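Local coordinates for protein D-alanyl-D-alanine carboxypeptidase (Bdellovibrio bacteriovorus, PDB 3V39) that cleaves peptidoglycan as an endopeptidase of a predatory bacterium, and may share the D-Ala-D-Ala carboxypeptidase activity of its S13 family, at residues 1-6 with 346-351; 32-37 with 213-218; 77-82 with 217-222; 327-332 with 361-366. The protein carries 1 engineered substitution. All blocks are in the same frame, centred on the assembly; numbering follows the deposited sequence. Where two conformers were deposited one is given.

How the contacts relate
Contacts 1 and 4 lie on one antiparallel sheet, their centres about 7 Å apart. Strand 340-351 pairs with the N-terminal strand 2-12 in contact 1 and with strand 328-337, which carries helix 361-376 in contact 4. Contact 2, its centre about 18 Å from that of contact 1, joins the start of helix 36-48 to the turn before helix 217-226 and holds the bound ligand. Contact 3, centred about 12 Å from contact 2, ties that helix to the loop 77-82. The N-terminal strand thus pairs with one some 340 residues later; contacts 2 and 3 fall between, ending together on 213-222, and contact 4 opens after both, its segments alternating with those of contact 1.

Contact 1: 1-6 with 346-351; sequences MKVYLN and VLMHTD. Engineered in segment 1-6: Met1 (natural residue Ala).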
# COMPACT_ATOMS: atom_id res chain seq x y z
N MET A 1 -10.79 28.08 -1.26
CA MET A 1 -11.63 26.84 -1.28
C MET A 1 -12.87 27.10 -0.40
O MET A 1 -12.83 27.93 0.54
CB MET A 1 -10.84 25.61 -0.79
CG MET A 1 -10.66 25.58 0.77
SD MET A 1 -9.44 24.35 1.21
CE MET A 1 -10.37 22.86 0.87
N LYS A 2 -13.98 26.44 -0.72
CA LYS A 2 -15.18 26.45 0.10
C LYS A 2 -15.49 25.00 0.43
O LYS A 2 -15.22 24.11 -0.38
CB LYS A 2 -16.37 27.07 -0.64
CG LYS A 2 -17.64 27.12 0.17
CD LYS A 2 -18.69 28.02 -0.51
CE LYS A 2 -18.13 29.40 -0.79
NZ LYS A 2 -17.83 30.17 0.46
N VAL A 3 -16.02 24.75 1.64
CA VAL A 3 -16.15 23.42 2.14
C VAL A 3 -17.51 23.22 2.76
O VAL A 3 -18.09 24.16 3.35
CB VAL A 3 -15.05 23.15 3.23
CG1 VAL A 3 -15.27 21.88 4.01
CG2 VAL A 3 -13.65 23.18 2.61
N TYR A 4 -18.05 22.01 2.68
CA TYR A 4 -19.12 21.67 3.61
C TYR A 4 -19.03 20.19 3.95
O TYR A 4 -18.36 19.42 3.25
CB TYR A 4 -20.52 22.06 3.06
CG TYR A 4 -20.86 21.45 1.72
CD1 TYR A 4 -20.69 22.17 0.55
CD2 TYR A 4 -21.36 20.15 1.62
CE1 TYR A 4 -20.99 21.61 -0.69
CE2 TYR A 4 -21.67 19.59 0.39
CZ TYR A 4 -21.50 20.35 -0.76
OH TYR A 4 -21.81 19.80 -1.98
N LEU A 5 -19.64 19.80 5.07
CA LEU A 5 -19.67 18.40 5.50
C LEU A 5 -20.58 17.54 4.65
O LEU A 5 -21.78 17.90 4.44
CB LEU A 5 -20.15 18.35 6.96
CG LEU A 5 -20.22 16.93 7.53
CD1 LEU A 5 -18.86 16.32 7.65
CD2 LEU A 5 -20.91 17.08 8.94
N ASN A 6 -20.06 16.41 4.12
CA ASN A 6 -20.94 15.39 3.55
C ASN A 6 -21.51 14.56 4.68
O ASN A 6 -22.71 14.50 4.88
CB ASN A 6 -20.25 14.49 2.50
CG ASN A 6 -19.92 15.23 1.21
OD1 ASN A 6 -20.68 16.11 0.77
ND2 ASN A 6 -18.74 14.88 0.59
N VAL A 346 -14.93 10.79 8.48
CA VAL A 346 -15.35 12.17 8.19
C VAL A 346 -15.18 12.41 6.70
O VAL A 346 -14.07 12.25 6.16
CB VAL A 346 -14.51 13.24 8.96
CG1 VAL A 346 -15.11 14.64 8.70
CG2 VAL A 346 -14.43 13.01 10.50
N LEU A 347 -16.26 12.79 6.01
CA LEU A 347 -16.24 12.97 4.56
C LEU A 347 -16.65 14.40 4.31
O LEU A 347 -17.79 14.80 4.57
CB LEU A 347 -17.22 11.98 3.89
CG LEU A 347 -17.16 10.52 4.39
CD1 LEU A 347 -18.30 9.67 3.75
CD2 LEU A 347 -15.79 10.00 3.92
N MET A 348 -15.73 15.21 3.78
CA MET A 348 -15.99 16.63 3.46
C MET A 348 -16.04 16.87 1.96
O MET A 348 -15.41 16.13 1.17
CB MET A 348 -14.88 17.56 3.99
CG MET A 348 -14.51 17.34 5.43
SD MET A 348 -15.83 17.81 6.57
CE MET A 348 -16.00 19.48 6.23
N HIS A 349 -16.87 17.82 1.57
CA HIS A 349 -16.90 18.31 0.21
C HIS A 349 -16.03 19.54 0.06
O HIS A 349 -16.06 20.43 0.90
CB HIS A 349 -18.35 18.66 -0.22
CG HIS A 349 -18.45 19.03 -1.66
ND1 HIS A 349 -18.23 20.32 -2.12
CD2 HIS A 349 -18.78 18.29 -2.73
CE1 HIS A 349 -18.37 20.33 -3.44
NE2 HIS A 349 -18.74 19.12 -3.84
N THR A 350 -15.21 19.61 -1.02
CA THR A 350 -14.31 20.74 -1.30
C THR A 350 -14.60 21.32 -2.66
O THR A 350 -14.86 20.57 -3.64
CB THR A 350 -12.82 20.31 -1.22
OG1 THR A 350 -12.60 19.21 -2.11
CG2 THR A 350 -12.45 19.84 0.23
N ASP A 351 -14.56 22.63 -2.74
CA ASP A 351 -14.66 23.34 -4.00
C ASP A 351 -13.49 24.34 -4.06
O ASP A 351 -13.52 25.39 -3.42
CB ASP A 351 -16.00 24.05 -4.09
CG ASP A 351 -16.27 24.56 -5.49
OD1 ASP A 351 -15.29 24.65 -6.27
OD2 ASP A 351 -17.45 24.85 -5.80
O HOH W 1 -17.70 22.73 -1.05
O HOH W 2 -16.49 13.07 0.74
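Tyr4 lays its ring against that of His349 where strands 2-12 and 340-351 run antiparallel side by side, in the five-stranded sheet of the peptidoglycan transpeptidase fold. The rings are near parallel, their planes 8° apart, but slid so far that they barely overlap, with the two ring centroids of Tyr4 and His349 4.4 Å from each other. Tyr4 OH sits above the middle of the imidazole, while His349 CB lies over a face of the phenol ring as a CH-pi contact. With Tyr4 CG held between its own backbone N and carbonyl carbon (chi1 57°), the phenol leans over the neighbouring strand. Two flat groups with polar ends suit this partly exposed face. Beneath them Tyr4 and His349 form a hydrogen-bonded pair, His349 N reaching Tyr4 O at 2.8 Å; Lys2 and Asp351 form another, and Asn6 N continues the pairing to Leu347 O.

The opposite face, carrying Val3 and Thr350, is turned to helix 361-376 and is more apolar. Met348 is bent at both chi2 and chi3, which curls its thioether back across the strands: Met348 SD meets Leu5 CD1 at 3.5 Å, and Met348 CE presses on Val3 CG1 at 3.3 Å, tighter than ordinary carbon packing. The engineered Met1 adds its CE, 3.7 Å from Thr350 CG2, whereas Thr350 OG1 is hydrogen-bonded to Asn326 O. Back on the aromatic face, a water donates to Lys2 O at 2.9 Å and lies in the plane of the imidazole at its edge, 2.7 Å from His349 ND1.

Contact 2: 32-37 with 213-218; sequences LASISK and NQSNNY. With TAU (2-aminoethanesulfonic acid), chain B.
Lys37 runs fully extended through chi2 and chi3 and then bends at its last torsion (chi4 67°), which sets NZ between Ser34 and Asn217; Ser215, its OG nearly anti to the backbone N (chi1 -152°), points its hydroxyl at the same place. The residues fit the SxxK motif (Ser34, Lys37) and the Ser-x-Asn motif (Ser215, Asn217) of penicillin-recognising enzymes. A long amine can reach both partners: Lys37 NZ donates to Asn217 OD1 at 2.7 Å, almost in line with the C=O, and to Ser34 OG at 2.7 Å. A third bond goes to Ser254 O, so three acceptors fix this buried group.

Ser34 is covalently modified, its OG 1.5 Å from the sulfur of the 2-aminoethanesulfonic acid group, a remnant of Hepes buffer, consistent with a nucleophilic serine. The sulfonyl O3 takes a hydrogen bond from Ser34 N at 2.9 Å, and Ser324 N also binds the group, an arrangement resembling an oxyanion hole. Ser215 OG donates to O1 of the ligand at 2.6 Å and is itself hydrogen-bonded to Lys321 NZ. At the ligand's far end Asn217 ND2 lies 3.0 Å from N1.

Ser34, just before helix 36-48, touches Lys321 of strand 318-325, and Ala33 and Ile35 pack on Thr330 of strand 328-337; Ser215 and Asn216 make the turn between helices 204-214 and 217-226.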
# COMPACT_ATOMS: atom_id res chain seq x y z
N LEU A 32 -14.60 8.89 -1.73
CA LEU A 32 -13.75 8.46 -0.62
C LEU A 32 -12.33 9.00 -0.71
O LEU A 32 -11.63 9.12 0.28
CB LEU A 32 -13.64 6.93 -0.61
CG LEU A 32 -15.01 6.26 -0.38
CD1 LEU A 32 -14.69 4.75 -0.29
CD2 LEU A 32 -15.75 6.71 0.92
N ALA A 33 -11.87 9.25 -1.94
CA ALA A 33 -10.44 9.49 -2.11
C ALA A 33 -9.62 8.35 -1.48
O ALA A 33 -10.05 7.21 -1.56
CB ALA A 33 -10.04 10.91 -1.52
N SER A 34 -8.42 8.62 -0.94
CA SER A 34 -7.55 7.52 -0.49
C SER A 34 -8.00 6.82 0.73
O SER A 34 -7.33 5.83 1.08
CB SER A 34 -6.18 8.08 -0.24
OG SER A 34 -5.54 8.38 -1.45
N ILE A 35 -9.12 7.20 1.39
CA ILE A 35 -9.60 6.25 2.42
C ILE A 35 -10.07 4.97 1.73
O ILE A 35 -10.17 3.92 2.40
CB ILE A 35 -10.61 6.80 3.45
CG1 ILE A 35 -11.97 7.09 2.80
CG2 ILE A 35 -10.06 8.06 4.11
CD1 ILE A 35 -13.07 7.58 3.86
N SER A 36 -10.27 4.98 0.40
CA SER A 36 -10.44 3.72 -0.37
C SER A 36 -9.33 2.73 -0.02
O SER A 36 -9.60 1.49 -0.11
CB SER A 36 -10.29 4.00 -1.89
OG SER A 36 -11.38 4.81 -2.30
N LYS A 37 -8.12 3.18 0.23
CA LYS A 37 -7.02 2.27 0.46
C LYS A 37 -7.25 1.43 1.73
O LYS A 37 -6.68 0.33 1.78
CB LYS A 37 -5.67 3.04 0.57
CG LYS A 37 -5.39 3.73 -0.80
CD LYS A 37 -4.06 4.49 -0.70
CE LYS A 37 -3.60 5.09 -2.07
NZ LYS A 37 -4.49 6.20 -2.60
N ASN A 213 0.90 4.71 4.93
CA ASN A 213 1.62 5.85 5.44
C ASN A 213 1.75 6.88 4.35
O ASN A 213 1.57 8.09 4.62
CB ASN A 213 3.06 5.44 5.83
CG ASN A 213 3.20 4.92 7.27
OD1 ASN A 213 2.25 4.96 8.11
ND2 ASN A 213 4.40 4.38 7.55
N GLN A 214 2.11 6.43 3.16
CA GLN A 214 2.40 7.34 2.06
C GLN A 214 1.18 7.77 1.29
O GLN A 214 1.18 8.82 0.57
CB GLN A 214 3.25 6.65 0.95
CG GLN A 214 4.62 6.19 1.38
CD GLN A 214 5.34 5.75 0.16
OE1 GLN A 214 4.95 4.77 -0.48
NE2 GLN A 214 6.44 6.39 -0.11
N SER A 215 0.11 6.96 1.38
CA SER A 215 -1.04 7.06 0.46
C SER A 215 -0.60 6.64 -0.96
O SER A 215 -0.79 7.39 -1.94
CB SER A 215 -1.73 8.41 0.45
OG SER A 215 -3.11 8.18 0.09
N ASN A 216 -0.09 5.42 -1.05
CA ASN A 216 0.62 5.02 -2.29
C ASN A 216 -0.39 4.40 -3.28
O ASN A 216 -0.90 3.28 -3.10
CB ASN A 216 1.68 4.02 -1.95
CG ASN A 216 2.57 3.74 -3.16
OD1 ASN A 216 2.07 3.35 -4.21
ND2 ASN A 216 3.93 3.85 -2.98
N ASN A 217 -0.61 5.12 -4.38
CA ASN A 217 -1.56 4.63 -5.40
C ASN A 217 -1.11 3.37 -6.10
O ASN A 217 -1.94 2.50 -6.39
CB ASN A 217 -1.82 5.67 -6.52
CG ASN A 217 -2.61 6.90 -6.00
OD1 ASN A 217 -3.14 6.91 -4.86
ND2 ASN A 217 -2.71 7.95 -6.83
N TYR A 218 0.19 3.27 -6.38
CA TYR A 218 0.71 2.10 -7.11
C TYR A 218 0.45 0.82 -6.32
O TYR A 218 0.00 -0.20 -6.89
CB TYR A 218 2.21 2.31 -7.38
CG TYR A 218 2.81 1.07 -8.03
CD1 TYR A 218 2.82 0.94 -9.41
CD2 TYR A 218 3.48 0.09 -7.24
CE1 TYR A 218 3.39 -0.22 -10.02
CE2 TYR A 218 4.00 -1.08 -7.83
CZ TYR A 218 4.00 -1.17 -9.19
OH TYR A 218 4.52 -2.29 -9.79
C1 TAU B . -5.17 10.29 -4.62
C2 TAU B . -4.63 9.89 -3.23
N1 TAU B . -4.13 10.36 -5.73
S TAU B . -5.35 9.86 -1.71
O1 TAU B . -4.37 10.37 -0.70
O3 TAU B . -6.61 10.65 -1.80

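Contact 3: 77-82 with 217-222; sequences DPLFGR and NYIADN. With TAU (2-aminoethanesulfonic acid), chain B; SO4 (sulfate ion), chain E.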
# COMPACT_ATOMS: atom_id res chain seq x y z
N ASP A 77 4.47 -9.14 -6.50
CA ASP A 77 4.81 -8.21 -5.40
C ASP A 77 4.55 -6.80 -5.84
O ASP A 77 5.01 -6.38 -6.88
CB ASP A 77 6.29 -8.46 -5.15
CG ASP A 77 6.89 -7.61 -3.99
OD1 ASP A 77 6.32 -6.58 -3.60
OD2 ASP A 77 7.99 -8.05 -3.49
N PRO A 78 3.73 -6.09 -5.09
CA PRO A 78 3.28 -4.77 -5.49
C PRO A 78 4.17 -3.62 -4.97
O PRO A 78 3.75 -2.45 -5.00
CB PRO A 78 1.85 -4.69 -4.84
CG PRO A 78 2.13 -5.40 -3.51
CD PRO A 78 2.98 -6.61 -3.92
N LEU A 79 5.36 -3.97 -4.44
CA LEU A 79 6.27 -2.95 -3.96
C LEU A 79 7.67 -3.28 -4.47
O LEU A 79 8.63 -3.16 -3.73
CB LEU A 79 6.15 -2.92 -2.40
CG LEU A 79 6.92 -1.81 -1.65
CD1 LEU A 79 6.77 -0.47 -2.38
CD2 LEU A 79 6.40 -1.77 -0.19
N PHE A 80 7.79 -3.72 -5.71
CA PHE A 80 9.09 -4.16 -6.25
C PHE A 80 9.50 -3.08 -7.22
O PHE A 80 8.98 -2.93 -8.35
CB PHE A 80 8.93 -5.50 -6.96
CG PHE A 80 10.20 -6.29 -7.02
CD1 PHE A 80 10.23 -7.64 -6.57
CD2 PHE A 80 11.34 -5.75 -7.58
CE1 PHE A 80 11.41 -8.37 -6.63
CE2 PHE A 80 12.58 -6.47 -7.62
CZ PHE A 80 12.55 -7.82 -7.17
N GLY A 81 10.43 -2.26 -6.74
CA GLY A 81 10.99 -1.16 -7.53
C GLY A 81 12.44 -0.93 -7.17
O GLY A 81 13.18 -1.90 -6.95
N ARG A 82 12.85 0.35 -7.04
CA ARG A 82 14.25 0.62 -6.77
C ARG A 82 14.77 -0.10 -5.52
O ARG A 82 15.85 -0.73 -5.63
CB ARG A 82 14.36 2.13 -6.50
CG ARG A 82 15.85 2.53 -6.20
CD ARG A 82 15.85 3.88 -5.39
NE ARG A 82 15.18 5.00 -6.10
CZ ARG A 82 15.78 5.71 -7.05
NH1 ARG A 82 17.02 5.46 -7.47
NH2 ARG A 82 15.10 6.74 -7.55
N ASN A 217 -0.61 5.12 -4.38
CA ASN A 217 -1.56 4.63 -5.40
C ASN A 217 -1.11 3.37 -6.10
O ASN A 217 -1.94 2.50 -6.39
CB ASN A 217 -1.82 5.67 -6.52
CG ASN A 217 -2.61 6.90 -6.00
OD1 ASN A 217 -3.14 6.91 -4.86
ND2 ASN A 217 -2.71 7.95 -6.83
N TYR A 218 0.19 3.27 -6.38
CA TYR A 218 0.71 2.10 -7.11
C TYR A 218 0.45 0.82 -6.32
O TYR A 218 0.00 -0.20 -6.89
CB TYR A 218 2.21 2.31 -7.38
CG TYR A 218 2.81 1.07 -8.03
CD1 TYR A 218 2.82 0.94 -9.41
CD2 TYR A 218 3.48 0.09 -7.24
CE1 TYR A 218 3.39 -0.22 -10.02
CE2 TYR A 218 4.00 -1.08 -7.83
CZ TYR A 218 4.00 -1.17 -9.19
OH TYR A 218 4.52 -2.29 -9.79
N ILE A 219 0.76 0.84 -5.02
CA ILE A 219 0.61 -0.37 -4.23
C ILE A 219 -0.91 -0.72 -4.15
O ILE A 219 -1.28 -1.90 -4.35
CB ILE A 219 1.18 -0.20 -2.82
CG1 ILE A 219 2.68 0.07 -2.86
CG2 ILE A 219 0.89 -1.50 -2.03
CD1 ILE A 219 3.22 0.51 -1.45
N ALA A 220 -1.77 0.28 -3.87
CA ALA A 220 -3.20 0.05 -3.71
C ALA A 220 -3.82 -0.50 -5.00
O ALA A 220 -4.60 -1.45 -4.96
CB ALA A 220 -3.86 1.36 -3.28
N ASP A 221 -3.46 0.12 -6.13
CA ASP A 221 -4.09 -0.31 -7.36
C ASP A 221 -3.63 -1.69 -7.75
O ASP A 221 -4.42 -2.50 -8.26
CB ASP A 221 -3.82 0.68 -8.52
CG ASP A 221 -4.56 2.03 -8.35
OD1 ASP A 221 -5.73 2.02 -7.85
OD2 ASP A 221 -4.03 3.09 -8.71
N ASN A 222 -2.34 -1.97 -7.54
CA ASN A 222 -1.89 -3.32 -7.89
C ASN A 222 -2.37 -4.42 -6.91
O ASN A 222 -2.68 -5.51 -7.38
CB ASN A 222 -0.33 -3.37 -7.97
CG ASN A 222 0.14 -2.85 -9.35
OD1 ASN A 222 0.06 -3.64 -10.29
ND2 ASN A 222 0.50 -1.61 -9.48
C1 TAU B . -5.17 10.29 -4.62
C2 TAU B . -4.63 9.89 -3.23
N1 TAU B . -4.13 10.36 -5.73
S TAU B . -5.35 9.86 -1.71
O1 TAU B . -4.37 10.37 -0.70
O3 TAU B . -6.61 10.65 -1.80
S SO4 E . 18.62 6.60 -10.36
O1 SO4 E . 17.76 5.41 -10.61
O2 SO4 E . 18.58 7.53 -11.53
O3 SO4 E . 18.46 7.35 -9.06
O4 SO4 E . 20.01 6.02 -10.39
O HOH W 3 5.86 -3.96 -8.07
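Helix 217-226 begins with Asn217 of the ligand pocket, and another side of its first turns, formed by Tyr218, Ile219 and Asn222, packs against Pro78 and Leu79 of the loop 77-82. Pro78 lies at the centre. Pro78 O meets the edge of the Tyr218 ring near the ring plane, 3.2 Å from Tyr218 CE2, and stands 3.5 Å from Ile219 CG1; buried here without a hydrogen-bond partner in the model, it faces carbon alone across this contact. Pro78 CB, part of the pyrrolidine ring, packs on Asn222 CB at 4.0 Å, a compact rigid shape against the helix. Ile219, with CG1 beside its backbone N (chi1 -63°) and the chain extended beyond, carries CD1 to Leu79 CD1 at 3.8 Å, so branched apolar groups fill the buried seam.

Polar ends are tied up separately. Tyr218 OH lies 2.7 Å from a water that sits in the plane of the ring and accepts from Phe80 N at 3.1 Å, linking the phenol to the loop. Asp77 OD1 accepts from Leu79 N at 2.9 Å, an Asx turn that shapes the bend around Pro78. Asn222 folds its amide back along the helix, ND2 giving a hydrogen bond to Tyr218 O at 3.0 Å; Asn222 N reaches that oxygen from the opposite face of its carbonyl plane.

Pro78 and Ile219 also touch Ile207 of helix 204-214, and Ile219 touches Met211 there, while Phe80 leads into helix 82-94, packing on Ser85 and Leu88.

Contact 4: 327-332 with 361-366; sequences KAKTLM and VASQQI
Ile366 reaches strand 328-337 with both of its branches. Ile366 CG2, anti to the backbone N, meets Leu331 CD2 at 3.6 Å and lies equally near Leu331 CB; CG1 turns the other way and, extended at chi2 (171°), brings Ile366 CD1 to Lys329 CG at 3.8 Å. The Lys329 and Ile366 side chains cross at about a right angle. One helical turn earlier Ala362 CB touches Lys329 CB at 3.8 Å, its small methyl allowing the helix and strand to come close there. Lys329 suits this margin because its aliphatic stem packs on the helix.

The axes of strand segment 328-332 and helix segment 361-366 run in nearly the same direction, 25° apart, and come within 8.7 Å of each other: helix 361-376 lies on one face of the antiparallel sheet of the transpeptidase fold. Lys329 and Leu331 point to the helix, and Thr330 between them points away and touches Ala33 and Ile35, its OG1 hydrogen-bonded to Leu32 O. Behind this first shell, Lys329 and Leu331 are held by backbone hydrogen bonds to Met348 and Val346 of strand 340-351, and Thr330 by one to Gly323 of strand 318-325. Ile366 and Gln365 also rest on Met348, and Ala362 on Val3 of strand 2-12.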
# COMPACT_ATOMS: atom_id res chain seq x y z
N LYS A 327 -12.90 17.05 -5.26
CA LYS A 327 -14.17 17.37 -4.56
C LYS A 327 -14.34 16.79 -3.22
O LYS A 327 -15.40 16.99 -2.62
CB LYS A 327 -15.37 16.95 -5.44
CG LYS A 327 -15.35 17.60 -6.82
CD LYS A 327 -15.59 19.10 -6.70
CE LYS A 327 -15.58 19.80 -8.07
NZ LYS A 327 -15.50 21.25 -7.80
N ALA A 328 -13.34 16.16 -2.67
CA ALA A 328 -13.51 15.54 -1.35
C ALA A 328 -12.25 15.52 -0.56
O ALA A 328 -11.14 15.23 -1.07
CB ALA A 328 -14.02 14.08 -1.53
N LYS A 329 -12.41 15.75 0.74
CA LYS A 329 -11.28 15.55 1.65
C LYS A 329 -11.84 14.69 2.80
O LYS A 329 -12.92 14.95 3.33
CB LYS A 329 -10.82 16.90 2.22
CG LYS A 329 -9.60 16.75 3.11
CD LYS A 329 -8.38 17.05 2.29
CE LYS A 329 -7.33 17.65 3.17
NZ LYS A 329 -5.96 17.61 2.58
N THR A 330 -11.13 13.62 3.14
CA THR A 330 -11.69 12.60 4.00
C THR A 330 -10.65 12.10 5.00
O THR A 330 -9.42 12.26 4.86
CB THR A 330 -12.15 11.41 3.15
OG1 THR A 330 -10.99 10.88 2.41
CG2 THR A 330 -13.19 11.86 2.12
N LEU A 331 -11.14 11.48 6.08
CA LEU A 331 -10.25 10.88 7.09
C LEU A 331 -11.05 9.76 7.75
O LEU A 331 -12.28 9.93 8.00
CB LEU A 331 -9.89 11.95 8.17
CG LEU A 331 -8.84 11.43 9.17
CD1 LEU A 331 -7.45 11.42 8.52
CD2 LEU A 331 -8.77 12.36 10.37
N MET A 332 -10.46 8.61 8.00
CA MET A 332 -11.17 7.59 8.80
C MET A 332 -10.19 6.82 9.62
O MET A 332 -8.98 6.75 9.27
CB MET A 332 -11.97 6.58 7.90
CG MET A 332 -11.05 5.67 7.02
SD MET A 332 -11.97 4.61 5.84
CE MET A 332 -12.39 3.23 6.87
N VAL A 361 -9.02 24.64 4.79
CA VAL A 361 -10.30 24.69 5.46
C VAL A 361 -10.84 23.31 5.79
O VAL A 361 -11.31 23.06 6.93
CB VAL A 361 -11.30 25.44 4.59
CG1 VAL A 361 -12.71 25.45 5.24
CG2 VAL A 361 -10.77 26.87 4.28
N ALA A 362 -10.78 22.37 4.84
CA ALA A 362 -11.35 21.07 5.12
C ALA A 362 -10.50 20.28 6.09
O ALA A 362 -11.03 19.63 7.01
CB ALA A 362 -11.53 20.28 3.80
N SER A 363 -9.19 20.38 5.97
CA SER A 363 -8.30 19.69 6.89
C SER A 363 -8.53 20.14 8.32
O SER A 363 -8.59 19.34 9.27
CB SER A 363 -6.85 19.98 6.52
OG SER A 363 -6.46 19.15 5.44
N GLN A 364 -8.61 21.47 8.51
CA GLN A 364 -8.78 21.94 9.85
C GLN A 364 -10.15 21.63 10.43
O GLN A 364 -10.26 21.31 11.62
CB GLN A 364 -8.53 23.46 9.91
CG GLN A 364 -8.44 23.95 11.34
CD GLN A 364 -7.24 23.34 12.05
OE1 GLN A 364 -6.12 23.38 11.49
NE2 GLN A 364 -7.43 22.84 13.25
N GLN A 365 -11.21 21.63 9.60
CA GLN A 365 -12.52 21.17 10.09
C GLN A 365 -12.47 19.73 10.52
O GLN A 365 -13.03 19.37 11.57
CB GLN A 365 -13.62 21.36 9.00
CG GLN A 365 -14.01 22.85 8.94
CD GLN A 365 -15.20 23.17 8.10
OE1 GLN A 365 -16.08 22.33 7.90
NE2 GLN A 365 -15.26 24.42 7.61
N ILE A 366 -11.82 18.87 9.74
CA ILE A 366 -11.73 17.43 10.09
C ILE A 366 -10.96 17.31 11.40
O ILE A 366 -11.42 16.61 12.33
CB ILE A 366 -11.00 16.69 8.99
CG1 ILE A 366 -11.92 16.60 7.77
CG2 ILE A 366 -10.65 15.26 9.49
CD1 ILE A 366 -11.17 16.04 6.51